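Local coordinates for protein DNA ligase (Aquifex aeolicus, PDB 3QWU) that probably seals nucleic acid ends as an ATP-dependent ligase, and binds adenosine and calcium ion, at residues 25-30 against 44-49; 69-74 against 224-229; 75-80 against 216-221; 94-99 against 107-112. All blocks are in the same frame, centred on the assembly; numbering follows the deposited sequence.

Contacts 2 and 3 both reach one mixed sheet, in which strands 227-231 and 215-220 are neighbours; the contact centres lie 9 Å apart and Phe71 packs on Phe218 between them. Contacts 1 and 4 form a second pair, touching where Phe25, Leu27 and Ala44 meet Tyr96 and Leu98. Contact 3 is buried, with charged side chains round adenosine on one face and apolar ones on the other. Contact 2 is only partly buried: a lysine meets the helix-end carbonyl and a carboxylate stacks on a guanidinium in the loop beyond. Contacts 1 and 4 are buried and mostly apolar: aromatic rings of the hairpin's two arms pack together in contact 1, small side chains between strand and helix in contact 4.

Contact 1 of 4, residues 25-30 against 44-49; sequences FGLEYL and AIFKDF
Leu30 O is gripped twice from the opposite strand: the N-H of Ile45 reaches it at 2.8 Å, in the carbonyl plane and nearly straight, and the CA of Ala44 adds a CA-H...O contact at 3.3 Å. The return bond, Leu30 N to Ile45 O, measures 3.0 Å at 172°, so these two residues form an antiparallel hydrogen-bonded pair with both side chains on the same face, CB to CB 4.0 Å. Where the strands part, a water donates to Glu28 O and accepts from Lys47 N. The pair belongs to the hairpin of strands 27-32 and 44-45, inside a four-stranded antiparallel sheet. Tyr29 and Phe46, both buried, lie side by side and point the same way. The backbone brings Tyr29 CB over the Phe46 ring in a CH-pi contact, 4.0 Å from its centroid, and chi1 of 65°, with CG in the crowded position between backbone N and carbonyl carbon, lays the Tyr29 ring alongside. The rings are nearly parallel, planes 14° apart, but slid so far that they barely overlap. Leu27 CD2 comes obliquely to Phe46 CE1 at 3.5 Å. An alanine in place of Phe46 would remove the ring that touches both Leu27 and Tyr29 and would probably loosen this side of the hairpin. The Tyr29 hydroxyl bonds beyond the hairpin, to Ile104 N, and the Phe46 ring also meets Phe89.

Contact 2 of 4, residues 69-74 against 224-229; sequences EQFEAP and RNKRAK
The C-terminal end of helix 63-70 and the exit loop after it pack against the start of strand 227-231 in the mixed sheet of the ligase domain. Lys226 reaches across with CG anti to its backbone N and bends at each later torsion, bringing NZ to Gln70 O, the carbonyl of the last helical residue. The bond is very short, 2.5 Å, and lies in the carbonyl plane on a lone pair; the negative pole of the helix would probably favour the ammonium charge there. An alanine in place of Lys226 would remove this donor and the CG that rests near the Phe71 ring, and would probably leave the helix end less firmly held to the strand. Phe71, the first residue to leave helical geometry, turns its ring edge to Lys226 O, with CE1 at 3.3 Å, and brings CZ to 3.8 Å from Ala228 CB. Lys229, further along the strand, is a residue of the adenosine pocket and probably corresponds to motif V of nucleotidyltransferase ligases. Nearer the solvent the Glu72 carboxylate stacks on the Arg224 guanidinium, planes 15° apart, with OE1 3.5 Å above the guanidinium centre. Charges alone hold this salt bridge, since no N-H points at the oxygen; Arg224 NE has its own partner in Glu220. Arg227 points away from the helix, donating from NH2 to Asn225 OD1 at 3.2 Å and pairing with Asp158, while Ala228 packs on Ile367 of the second subunit.

Contact 3 of 4, residues 75-80 against 216-221; sequences FWVEEK and VVFKED. With ADN (adenosine), chain C.
Strands 75-80 and 216-220 run antiparallel, their axes 4.3 Å apart at closest, and four backbone bonds join the hydrogen-bonded pairs Trp76-Lys219 and Glu78-Val217. On the face of these pairs, the extended Lys219 chain crosses that of Glu78 at about a right angle. Lys219 NZ meets Glu78 OE1 from above the carboxylate plane in a very short salt bridge of 2.5 Å, and donates to adenosine N1 at 2.9 Å; Asp158 holds it too. Lys173 and Gln170 grip the other carboxylate oxygen, OE2, fixing the group. Adenosine N6 donates to Glu79 O at 2.8 Å and weakly to Glu78 OE1, while Val217 CG2 touches the base at C6, 3.6 Å away. Lys80, bent at its last torsion, brings NZ to 2.8 Å from O4' of the sugar and also pairs with Glu214. On the opposite face, Val77 CG2 meets the edge of the Phe218 ring at 3.5 Å, and Phe75 lies alongside it, the ring planes 84° apart. Lys80 opens a KxDG sequence and Lys219 closes EGVVFK, consistent with the first and fourth sequence motifs of the nucleotidyltransferase ligases, which line the nucleotide pocket.

Contact 4 of 4, residues 94-99 against 107-112; sequences NYYALS and FTTDRL
Helix 106-115 packs on strand 94-98, an outer strand of the antiparallel sheet that also contains strands 84-91 and 127-134; the axes of segments 94-98 and 107-112 approach to 6.8 Å. Thr109 carries the polar part. Its OG1 lies anti to the carbonyl carbon (chi1 -57°), where it accepts the N-H of Ala97 at 3.2 Å with a bend to 144°; a second bond, to Cys105 O, also holds the hydroxyl. The same torsion sets CG2 anti to the backbone N, placing this methyl 3.6 Å from Tyr95 O. Thr108 likewise has CG2 anti to its N, but this methyl presses tightly on Ala97 CB, 3.4 Å away, and its OG1 bonds with Tyr84 OH. Ala97 points at the helix, and its small methyl suits the close approach of the two threonines. One turn on, Leu112 stretches its side chain with CG anti to the carbonyl carbon and chi2 at -174°, so that the branch forks over the strand: CD2 comes 4.2 Å from Ala97 CB. The Tyr95 ring leads away, its hydroxyl bonding to Asp122, and contributes its root instead, Tyr95 CB resting 3.8 Å from Leu112 CD1.

Contact 1 of 4, residues 25-30 against 44-49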
# COMPACT_ATOMS: atom_id res chain seq x y z
N PHE A 25 -7.32 -25.10 -27.31
CA PHE A 25 -6.56 -26.01 -28.15
C PHE A 25 -7.23 -27.36 -28.35
O PHE A 25 -6.55 -28.35 -28.59
CB PHE A 25 -5.14 -26.21 -27.61
CG PHE A 25 -4.28 -25.01 -27.79
CD1 PHE A 25 -4.31 -23.96 -26.89
CD2 PHE A 25 -3.44 -24.91 -28.89
CE1 PHE A 25 -3.52 -22.85 -27.08
CE2 PHE A 25 -2.65 -23.82 -29.09
CZ PHE A 25 -2.69 -22.78 -28.18
N GLY A 26 -8.56 -27.38 -28.28
CA GLY A 26 -9.32 -28.61 -28.44
C GLY A 26 -9.53 -29.40 -27.16
O GLY A 26 -10.10 -30.48 -27.18
N LEU A 27 -9.08 -28.86 -26.05
CA LEU A 27 -9.13 -29.58 -24.79
C LEU A 27 -10.13 -28.86 -23.93
O LEU A 27 -10.15 -27.63 -23.88
CB LEU A 27 -7.78 -29.57 -24.06
CG LEU A 27 -6.55 -30.29 -24.63
CD1 LEU A 27 -6.04 -29.61 -25.91
CD2 LEU A 27 -5.43 -30.31 -23.57
N GLU A 28 -10.93 -29.65 -23.22
CA GLU A 28 -11.92 -29.15 -22.27
C GLU A 28 -11.42 -29.58 -20.91
O GLU A 28 -11.10 -30.76 -20.75
CB GLU A 28 -13.28 -29.75 -22.58
CG GLU A 28 -14.41 -28.80 -22.25
CD GLU A 28 -15.77 -29.31 -22.78
OE1 GLU A 28 -15.81 -30.20 -23.66
OE2 GLU A 28 -16.80 -28.80 -22.28
N TYR A 29 -11.33 -28.65 -19.96
CA TYR A 29 -10.71 -28.97 -18.67
C TYR A 29 -11.30 -28.13 -17.54
O TYR A 29 -12.02 -27.17 -17.80
CB TYR A 29 -9.16 -28.86 -18.71
CG TYR A 29 -8.56 -27.48 -18.96
CD1 TYR A 29 -7.82 -26.81 -17.98
CD2 TYR A 29 -8.70 -26.85 -20.19
CE1 TYR A 29 -7.23 -25.54 -18.24
CE2 TYR A 29 -8.14 -25.58 -20.45
CZ TYR A 29 -7.41 -24.93 -19.48
OH TYR A 29 -6.90 -23.68 -19.78
N LEU A 30 -11.03 -28.54 -16.31
CA LEU A 30 -11.41 -27.76 -15.12
C LEU A 30 -10.16 -27.12 -14.56
O LEU A 30 -9.10 -27.76 -14.52
CB LEU A 30 -12.07 -28.67 -14.10
CG LEU A 30 -13.42 -29.27 -14.55
CD1 LEU A 30 -13.26 -30.49 -15.53
CD2 LEU A 30 -14.24 -29.66 -13.36
N ALA A 44 -5.17 -28.21 -12.76
CA ALA A 44 -5.91 -28.38 -14.01
C ALA A 44 -6.31 -29.81 -14.05
O ALA A 44 -5.44 -30.67 -13.97
CB ALA A 44 -5.02 -28.10 -15.18
N ILE A 45 -7.61 -30.07 -14.15
CA ILE A 45 -8.15 -31.42 -14.20
C ILE A 45 -8.54 -31.72 -15.64
O ILE A 45 -9.47 -31.12 -16.17
CB ILE A 45 -9.42 -31.61 -13.31
CG1 ILE A 45 -9.10 -31.20 -11.86
CG2 ILE A 45 -9.93 -33.07 -13.38
CD1 ILE A 45 -10.32 -31.00 -10.97
N PHE A 46 -7.82 -32.67 -16.26
CA PHE A 46 -8.15 -33.15 -17.58
C PHE A 46 -8.80 -34.50 -17.45
O PHE A 46 -8.69 -35.14 -16.42
CB PHE A 46 -6.88 -33.25 -18.41
CG PHE A 46 -6.23 -31.92 -18.69
CD1 PHE A 46 -6.60 -31.18 -19.82
CD2 PHE A 46 -5.27 -31.40 -17.84
CE1 PHE A 46 -6.00 -29.95 -20.11
CE2 PHE A 46 -4.65 -30.17 -18.12
CZ PHE A 46 -5.03 -29.44 -19.27
N LYS A 47 -9.47 -34.96 -18.50
CA LYS A 47 -10.20 -36.22 -18.40
C LYS A 47 -9.27 -37.39 -18.04
O LYS A 47 -9.64 -38.26 -17.26
CB LYS A 47 -10.97 -36.50 -19.69
CG LYS A 47 -11.77 -37.84 -19.72
CD LYS A 47 -11.08 -38.94 -20.60
CE LYS A 47 -11.57 -40.38 -20.29
NZ LYS A 47 -10.48 -41.37 -20.60
N ASP A 48 -8.06 -37.39 -18.59
CA ASP A 48 -7.13 -38.54 -18.46
C ASP A 48 -6.13 -38.37 -17.33
O ASP A 48 -5.45 -39.34 -16.96
CB ASP A 48 -6.32 -38.75 -19.77
CG ASP A 48 -7.17 -39.20 -20.94
OD1 ASP A 48 -7.75 -40.29 -20.88
OD2 ASP A 48 -7.24 -38.45 -21.93
N PHE A 49 -5.98 -37.13 -16.83
CA PHE A 49 -5.06 -36.86 -15.73
C PHE A 49 -5.21 -35.48 -15.10
O PHE A 49 -5.80 -34.59 -15.70
CB PHE A 49 -3.60 -37.01 -16.18
CG PHE A 49 -3.28 -36.31 -17.45
CD1 PHE A 49 -3.32 -36.99 -18.67
CD2 PHE A 49 -2.94 -34.95 -17.43
CE1 PHE A 49 -3.03 -36.34 -19.86
CE2 PHE A 49 -2.64 -34.27 -18.61
CZ PHE A 49 -2.67 -34.95 -19.83
O HOH W 1 -9.51 -33.24 -21.01

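Contact 2 of 4, residues 69-74 against 224-229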
# COMPACT_ATOMS: atom_id res chain seq x y z
N GLU A 69 16.72 -21.57 10.57
CA GLU A 69 15.40 -21.96 11.12
C GLU A 69 14.62 -22.96 10.23
O GLU A 69 13.97 -23.87 10.74
CB GLU A 69 14.55 -20.71 11.40
CG GLU A 69 13.11 -20.94 11.91
CD GLU A 69 13.02 -21.19 13.43
OE1 GLU A 69 13.71 -20.52 14.23
OE2 GLU A 69 12.23 -22.05 13.82
N GLN A 70 14.67 -22.79 8.92
CA GLN A 70 13.74 -23.52 8.07
C GLN A 70 14.18 -24.93 7.68
O GLN A 70 13.33 -25.73 7.32
CB GLN A 70 13.45 -22.73 6.81
CG GLN A 70 12.69 -21.45 7.07
CD GLN A 70 11.36 -21.65 7.78
OE1 GLN A 70 11.04 -20.93 8.75
NE2 GLN A 70 10.57 -22.61 7.29
N PHE A 71 15.47 -25.22 7.77
CA PHE A 71 16.05 -26.45 7.20
C PHE A 71 16.75 -27.29 8.24
O PHE A 71 17.49 -26.76 9.06
CB PHE A 71 17.00 -26.14 6.02
CG PHE A 71 16.30 -25.48 4.85
CD1 PHE A 71 15.34 -26.16 4.12
CD2 PHE A 71 16.59 -24.19 4.49
CE1 PHE A 71 14.67 -25.54 3.04
CE2 PHE A 71 15.90 -23.56 3.44
CZ PHE A 71 14.94 -24.24 2.72
N GLU A 72 16.49 -28.60 8.17
CA GLU A 72 17.00 -29.61 9.08
C GLU A 72 18.03 -30.51 8.42
O GLU A 72 18.63 -31.35 9.10
CB GLU A 72 15.90 -30.61 9.50
CG GLU A 72 14.67 -30.04 10.16
CD GLU A 72 13.57 -31.11 10.23
OE1 GLU A 72 13.38 -31.84 9.20
OE2 GLU A 72 12.95 -31.23 11.32
N ALA A 73 18.16 -30.41 7.11
CA ALA A 73 19.07 -31.22 6.32
C ALA A 73 19.82 -30.29 5.37
O ALA A 73 19.54 -29.10 5.31
CB ALA A 73 18.28 -32.29 5.54
N PRO A 74 20.80 -30.81 4.65
CA PRO A 74 21.43 -30.02 3.62
C PRO A 74 20.44 -29.61 2.55
O PRO A 74 19.35 -30.21 2.40
CB PRO A 74 22.42 -31.00 2.99
CG PRO A 74 22.68 -32.02 4.03
CD PRO A 74 21.41 -32.15 4.79
N ARG A 224 10.54 -34.51 2.79
CA ARG A 224 9.56 -33.44 2.80
C ARG A 224 9.95 -32.34 1.78
O ARG A 224 9.11 -31.63 1.26
CB ARG A 224 9.36 -32.91 4.21
CG ARG A 224 10.55 -32.18 4.77
CD ARG A 224 10.17 -31.35 5.95
NE ARG A 224 11.25 -30.44 6.29
CZ ARG A 224 11.30 -29.69 7.38
NH1 ARG A 224 12.34 -28.88 7.58
NH2 ARG A 224 10.30 -29.74 8.28
N ASN A 225 11.24 -32.27 1.44
CA ASN A 225 11.72 -31.44 0.34
C ASN A 225 11.27 -29.96 0.44
O ASN A 225 10.78 -29.38 -0.51
CB ASN A 225 11.27 -32.07 -0.99
CG ASN A 225 11.88 -31.40 -2.22
OD1 ASN A 225 11.26 -31.40 -3.26
ND2 ASN A 225 13.07 -30.85 -2.10
N LYS A 226 11.44 -29.39 1.62
CA LYS A 226 10.93 -28.09 1.91
C LYS A 226 11.72 -27.09 1.07
O LYS A 226 12.95 -27.26 0.82
CB LYS A 226 11.00 -27.82 3.41
CG LYS A 226 10.85 -26.35 3.90
CD LYS A 226 9.82 -26.24 5.06
CE LYS A 226 10.15 -25.20 6.10
NZ LYS A 226 10.88 -25.71 7.28
N ARG A 227 10.99 -26.09 0.58
CA ARG A 227 11.54 -25.01 -0.22
C ARG A 227 11.40 -23.66 0.44
O ARG A 227 10.48 -23.43 1.24
CB ARG A 227 10.80 -24.95 -1.55
CG ARG A 227 11.19 -26.02 -2.49
CD ARG A 227 10.07 -27.02 -2.77
NE ARG A 227 10.72 -28.10 -3.49
CZ ARG A 227 11.05 -28.04 -4.78
NH1 ARG A 227 10.69 -27.00 -5.56
NH2 ARG A 227 11.72 -29.05 -5.32
N ALA A 228 12.29 -22.75 0.05
CA ALA A 228 12.26 -21.34 0.50
C ALA A 228 13.03 -20.47 -0.46
O ALA A 228 14.00 -20.89 -1.02
CB ALA A 228 12.81 -21.20 1.90
N LYS A 229 12.59 -19.23 -0.64
CA LYS A 229 13.26 -18.34 -1.60
C LYS A 229 13.73 -17.05 -0.92
O LYS A 229 13.14 -16.59 0.08
CB LYS A 229 12.33 -18.02 -2.77
CG LYS A 229 11.03 -17.29 -2.39
CD LYS A 229 10.26 -16.89 -3.70
CE LYS A 229 8.74 -17.01 -3.57
NZ LYS A 229 8.04 -15.95 -2.78

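Contact 3 of 4, residues 75-80 against 216-221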
# COMPACT_ATOMS: atom_id res chain seq x y z
N PHE A 75 20.82 -28.58 1.79
CA PHE A 75 19.93 -28.06 0.81
C PHE A 75 20.67 -27.58 -0.42
O PHE A 75 21.77 -27.01 -0.35
CB PHE A 75 19.03 -26.94 1.39
CG PHE A 75 19.79 -25.90 2.10
CD1 PHE A 75 20.27 -24.80 1.43
CD2 PHE A 75 20.08 -26.05 3.46
CE1 PHE A 75 21.01 -23.85 2.09
CE2 PHE A 75 20.83 -25.13 4.10
CZ PHE A 75 21.30 -23.99 3.42
N TRP A 76 20.01 -27.79 -1.54
CA TRP A 76 20.50 -27.31 -2.81
C TRP A 76 20.07 -25.84 -3.03
O TRP A 76 18.94 -25.46 -2.73
CB TRP A 76 19.96 -28.20 -3.93
CG TRP A 76 20.56 -29.59 -3.98
CD1 TRP A 76 20.06 -30.72 -3.43
CD2 TRP A 76 21.78 -29.96 -4.62
NE1 TRP A 76 20.87 -31.78 -3.71
CE2 TRP A 76 21.94 -31.35 -4.44
CE3 TRP A 76 22.74 -29.26 -5.36
CZ2 TRP A 76 23.02 -32.05 -4.94
CZ3 TRP A 76 23.83 -29.96 -5.87
CH2 TRP A 76 23.96 -31.34 -5.64
N VAL A 77 20.97 -25.06 -3.59
CA VAL A 77 20.73 -23.65 -3.87
C VAL A 77 20.69 -23.50 -5.35
O VAL A 77 21.61 -23.90 -6.03
CB VAL A 77 21.80 -22.82 -3.25
CG1 VAL A 77 21.67 -21.37 -3.64
CG2 VAL A 77 21.68 -22.97 -1.70
N GLU A 78 19.57 -23.03 -5.84
CA GLU A 78 19.31 -22.81 -7.28
C GLU A 78 19.02 -21.33 -7.58
O GLU A 78 18.50 -20.65 -6.73
CB GLU A 78 18.10 -23.62 -7.74
CG GLU A 78 18.36 -25.06 -7.74
CD GLU A 78 17.22 -25.87 -8.32
OE1 GLU A 78 16.06 -25.38 -8.38
OE2 GLU A 78 17.50 -26.99 -8.74
N GLU A 79 19.33 -20.87 -8.79
CA GLU A 79 19.02 -19.51 -9.18
C GLU A 79 17.51 -19.38 -9.40
O GLU A 79 16.89 -20.24 -10.01
CB GLU A 79 19.73 -19.07 -10.46
CG GLU A 79 19.30 -17.62 -10.87
CD GLU A 79 19.87 -17.13 -12.21
OE1 GLU A 79 20.55 -17.92 -12.88
OE2 GLU A 79 19.65 -15.96 -12.59
N LYS A 80 16.97 -18.29 -8.87
CA LYS A 80 15.61 -17.92 -9.10
C LYS A 80 15.59 -16.95 -10.32
O LYS A 80 16.17 -15.85 -10.32
CB LYS A 80 14.99 -17.27 -7.84
CG LYS A 80 13.47 -17.25 -7.94
CD LYS A 80 12.72 -16.50 -6.88
CE LYS A 80 11.22 -16.21 -7.38
NZ LYS A 80 11.04 -15.90 -8.93
N VAL A 216 17.72 -16.63 -5.15
CA VAL A 216 17.85 -18.07 -5.20
C VAL A 216 16.64 -18.73 -4.61
O VAL A 216 15.88 -18.10 -3.85
CB VAL A 216 19.13 -18.52 -4.43
CG1 VAL A 216 20.36 -17.84 -5.02
CG2 VAL A 216 18.99 -18.20 -2.91
N VAL A 217 16.46 -20.02 -4.95
CA VAL A 217 15.53 -20.92 -4.24
C VAL A 217 16.28 -22.00 -3.51
O VAL A 217 17.12 -22.65 -4.08
CB VAL A 217 14.54 -21.62 -5.20
CG1 VAL A 217 13.50 -22.43 -4.42
CG2 VAL A 217 13.85 -20.61 -6.05
N PHE A 218 15.97 -22.20 -2.23
CA PHE A 218 16.61 -23.23 -1.44
C PHE A 218 15.71 -24.47 -1.42
O PHE A 218 14.51 -24.33 -1.24
CB PHE A 218 16.81 -22.72 -0.01
CG PHE A 218 17.60 -21.44 0.07
CD1 PHE A 218 18.97 -21.47 -0.03
CD2 PHE A 218 16.97 -20.23 0.31
CE1 PHE A 218 19.73 -20.34 0.09
CE2 PHE A 218 17.71 -19.09 0.41
CZ PHE A 218 19.13 -19.15 0.30
N LYS A 219 16.30 -25.66 -1.62
CA LYS A 219 15.53 -26.95 -1.74
C LYS A 219 16.12 -28.07 -0.89
O LYS A 219 17.18 -28.60 -1.21
CB LYS A 219 15.44 -27.43 -3.18
CG LYS A 219 14.96 -26.31 -4.09
CD LYS A 219 14.52 -26.72 -5.49
CE LYS A 219 14.05 -25.45 -6.28
NZ LYS A 219 13.71 -25.71 -7.73
N GLU A 220 15.42 -28.40 0.18
CA GLU A 220 15.87 -29.39 1.15
C GLU A 220 16.03 -30.74 0.48
O GLU A 220 15.18 -31.21 -0.26
CB GLU A 220 14.93 -29.50 2.36
CG GLU A 220 15.59 -30.15 3.60
CD GLU A 220 14.65 -30.13 4.79
OE1 GLU A 220 13.76 -30.98 4.83
OE2 GLU A 220 14.74 -29.24 5.64
N ASP A 221 17.17 -31.35 0.74
CA ASP A 221 17.55 -32.59 0.09
C ASP A 221 16.94 -33.67 0.97
O ASP A 221 17.59 -34.27 1.78
CB ASP A 221 19.08 -32.67 0.07
CG ASP A 221 19.61 -33.89 -0.68
OD1 ASP A 221 19.05 -34.25 -1.73
OD2 ASP A 221 20.64 -34.45 -0.21
O5' ADN C . 7.13 -18.83 -6.37
C5' ADN C . 8.47 -18.76 -6.87
C4' ADN C . 8.44 -18.66 -8.39
O4' ADN C . 9.76 -18.39 -8.93
C3' ADN C . 7.99 -19.98 -9.00
O3' ADN C . 6.58 -20.11 -9.19
C2' ADN C . 8.76 -20.05 -10.32
O2' ADN C . 7.93 -19.68 -11.41
C1' ADN C . 9.92 -19.07 -10.20
N9 ADN C . 11.25 -19.70 -10.20
C8 ADN C . 12.32 -19.19 -10.85
N7 ADN C . 13.43 -19.96 -10.70
C5 ADN C . 13.03 -20.98 -9.89
C6 ADN C . 13.72 -22.14 -9.30
N6 ADN C . 15.04 -22.30 -9.59
N1 ADN C . 12.99 -23.02 -8.55
C2 ADN C . 11.67 -22.79 -8.29
N3 ADN C . 10.98 -21.72 -8.78
C4 ADN C . 11.61 -20.82 -9.58

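Contact 4 of 4, residues 94-99 against 107-112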
# COMPACT_ATOMS: atom_id res chain seq x y z
N ASN A 94 0.53 -34.40 -28.62
CA ASN A 94 0.70 -32.95 -28.52
C ASN A 94 1.32 -32.62 -27.22
O ASN A 94 1.32 -33.40 -26.30
CB ASN A 94 -0.64 -32.22 -28.60
CG ASN A 94 -1.35 -32.50 -29.89
OD1 ASN A 94 -0.79 -32.28 -30.98
ND2 ASN A 94 -2.57 -33.01 -29.80
N TYR A 95 1.85 -31.41 -27.17
CA TYR A 95 2.51 -30.88 -26.01
C TYR A 95 1.87 -29.55 -25.69
O TYR A 95 1.54 -28.78 -26.59
CB TYR A 95 3.98 -30.69 -26.33
CG TYR A 95 4.63 -31.88 -27.00
CD1 TYR A 95 5.04 -32.98 -26.26
CD2 TYR A 95 4.85 -31.88 -28.38
CE1 TYR A 95 5.66 -34.08 -26.88
CE2 TYR A 95 5.46 -32.96 -29.02
CZ TYR A 95 5.87 -34.07 -28.27
OH TYR A 95 6.49 -35.15 -28.92
N TYR A 96 1.73 -29.25 -24.39
CA TYR A 96 1.05 -28.04 -23.96
C TYR A 96 1.76 -27.44 -22.77
O TYR A 96 2.50 -28.13 -22.02
CB TYR A 96 -0.40 -28.32 -23.59
CG TYR A 96 -1.20 -29.02 -24.67
CD1 TYR A 96 -1.93 -28.29 -25.64
CD2 TYR A 96 -1.24 -30.41 -24.73
CE1 TYR A 96 -2.66 -28.93 -26.62
CE2 TYR A 96 -1.97 -31.05 -25.72
CZ TYR A 96 -2.68 -30.32 -26.66
OH TYR A 96 -3.39 -31.00 -27.61
N ALA A 97 1.51 -26.15 -22.60
CA ALA A 97 2.19 -25.37 -21.54
C ALA A 97 1.12 -24.64 -20.76
O ALA A 97 0.27 -23.98 -21.36
CB ALA A 97 3.23 -24.38 -22.17
N LEU A 98 1.15 -24.80 -19.44
CA LEU A 98 0.20 -24.14 -18.55
C LEU A 98 0.85 -22.97 -17.84
O LEU A 98 1.96 -23.12 -17.32
CB LEU A 98 -0.32 -25.09 -17.47
CG LEU A 98 -1.14 -26.31 -17.86
CD1 LEU A 98 -1.60 -27.01 -16.59
CD2 LEU A 98 -2.36 -25.98 -18.76
N SER A 99 0.16 -21.83 -17.80
CA SER A 99 0.47 -20.69 -16.91
C SER A 99 0.26 -21.05 -15.44
O SER A 99 -0.39 -22.04 -15.11
CB SER A 99 -0.45 -19.52 -17.20
OG SER A 99 -1.76 -19.78 -16.68
N PHE A 107 1.01 -18.55 -26.19
CA PHE A 107 2.35 -18.16 -26.59
C PHE A 107 3.35 -19.25 -26.24
O PHE A 107 4.05 -19.73 -27.14
CB PHE A 107 2.75 -16.83 -25.94
CG PHE A 107 4.23 -16.54 -26.01
CD1 PHE A 107 4.79 -16.04 -27.15
CD2 PHE A 107 5.03 -16.76 -24.92
CE1 PHE A 107 6.11 -15.73 -27.20
CE2 PHE A 107 6.37 -16.50 -24.97
CZ PHE A 107 6.91 -15.96 -26.12
N THR A 108 3.41 -19.64 -24.97
CA THR A 108 4.35 -20.69 -24.51
C THR A 108 4.11 -22.00 -25.26
O THR A 108 5.06 -22.63 -25.70
CB THR A 108 4.26 -20.96 -22.97
OG1 THR A 108 4.16 -19.72 -22.26
CG2 THR A 108 5.48 -21.85 -22.46
N THR A 109 2.86 -22.41 -25.42
CA THR A 109 2.55 -23.63 -26.20
C THR A 109 2.98 -23.54 -27.68
O THR A 109 3.49 -24.50 -28.22
CB THR A 109 1.04 -23.97 -26.19
OG1 THR A 109 0.62 -24.11 -24.86
CG2 THR A 109 0.76 -25.28 -26.98
N ASP A 110 2.74 -22.40 -28.33
CA ASP A 110 3.20 -22.16 -29.71
C ASP A 110 4.73 -22.29 -29.83
O ASP A 110 5.28 -22.84 -30.77
CB ASP A 110 2.77 -20.75 -30.13
CG ASP A 110 3.28 -20.34 -31.50
OD1 ASP A 110 4.50 -20.15 -31.63
OD2 ASP A 110 2.47 -20.21 -32.44
N ARG A 111 5.43 -21.77 -28.86
CA ARG A 111 6.87 -21.71 -28.98
C ARG A 111 7.66 -22.88 -28.36
O ARG A 111 8.88 -22.87 -28.45
CB ARG A 111 7.36 -20.39 -28.41
CG ARG A 111 6.81 -19.16 -29.10
CD ARG A 111 7.28 -19.06 -30.53
NE ARG A 111 8.73 -19.12 -30.60
CZ ARG A 111 9.54 -18.10 -30.33
NH1 ARG A 111 10.83 -18.28 -30.39
NH2 ARG A 111 9.05 -16.92 -30.01
N LEU A 112 6.99 -23.89 -27.78
CA LEU A 112 7.66 -25.07 -27.21
C LEU A 112 8.78 -25.65 -28.08
O LEU A 112 9.88 -25.91 -27.59
CB LEU A 112 6.62 -26.15 -26.90
CG LEU A 112 5.75 -25.89 -25.66
CD1 LEU A 112 4.82 -27.12 -25.32
CD2 LEU A 112 6.61 -25.52 -24.45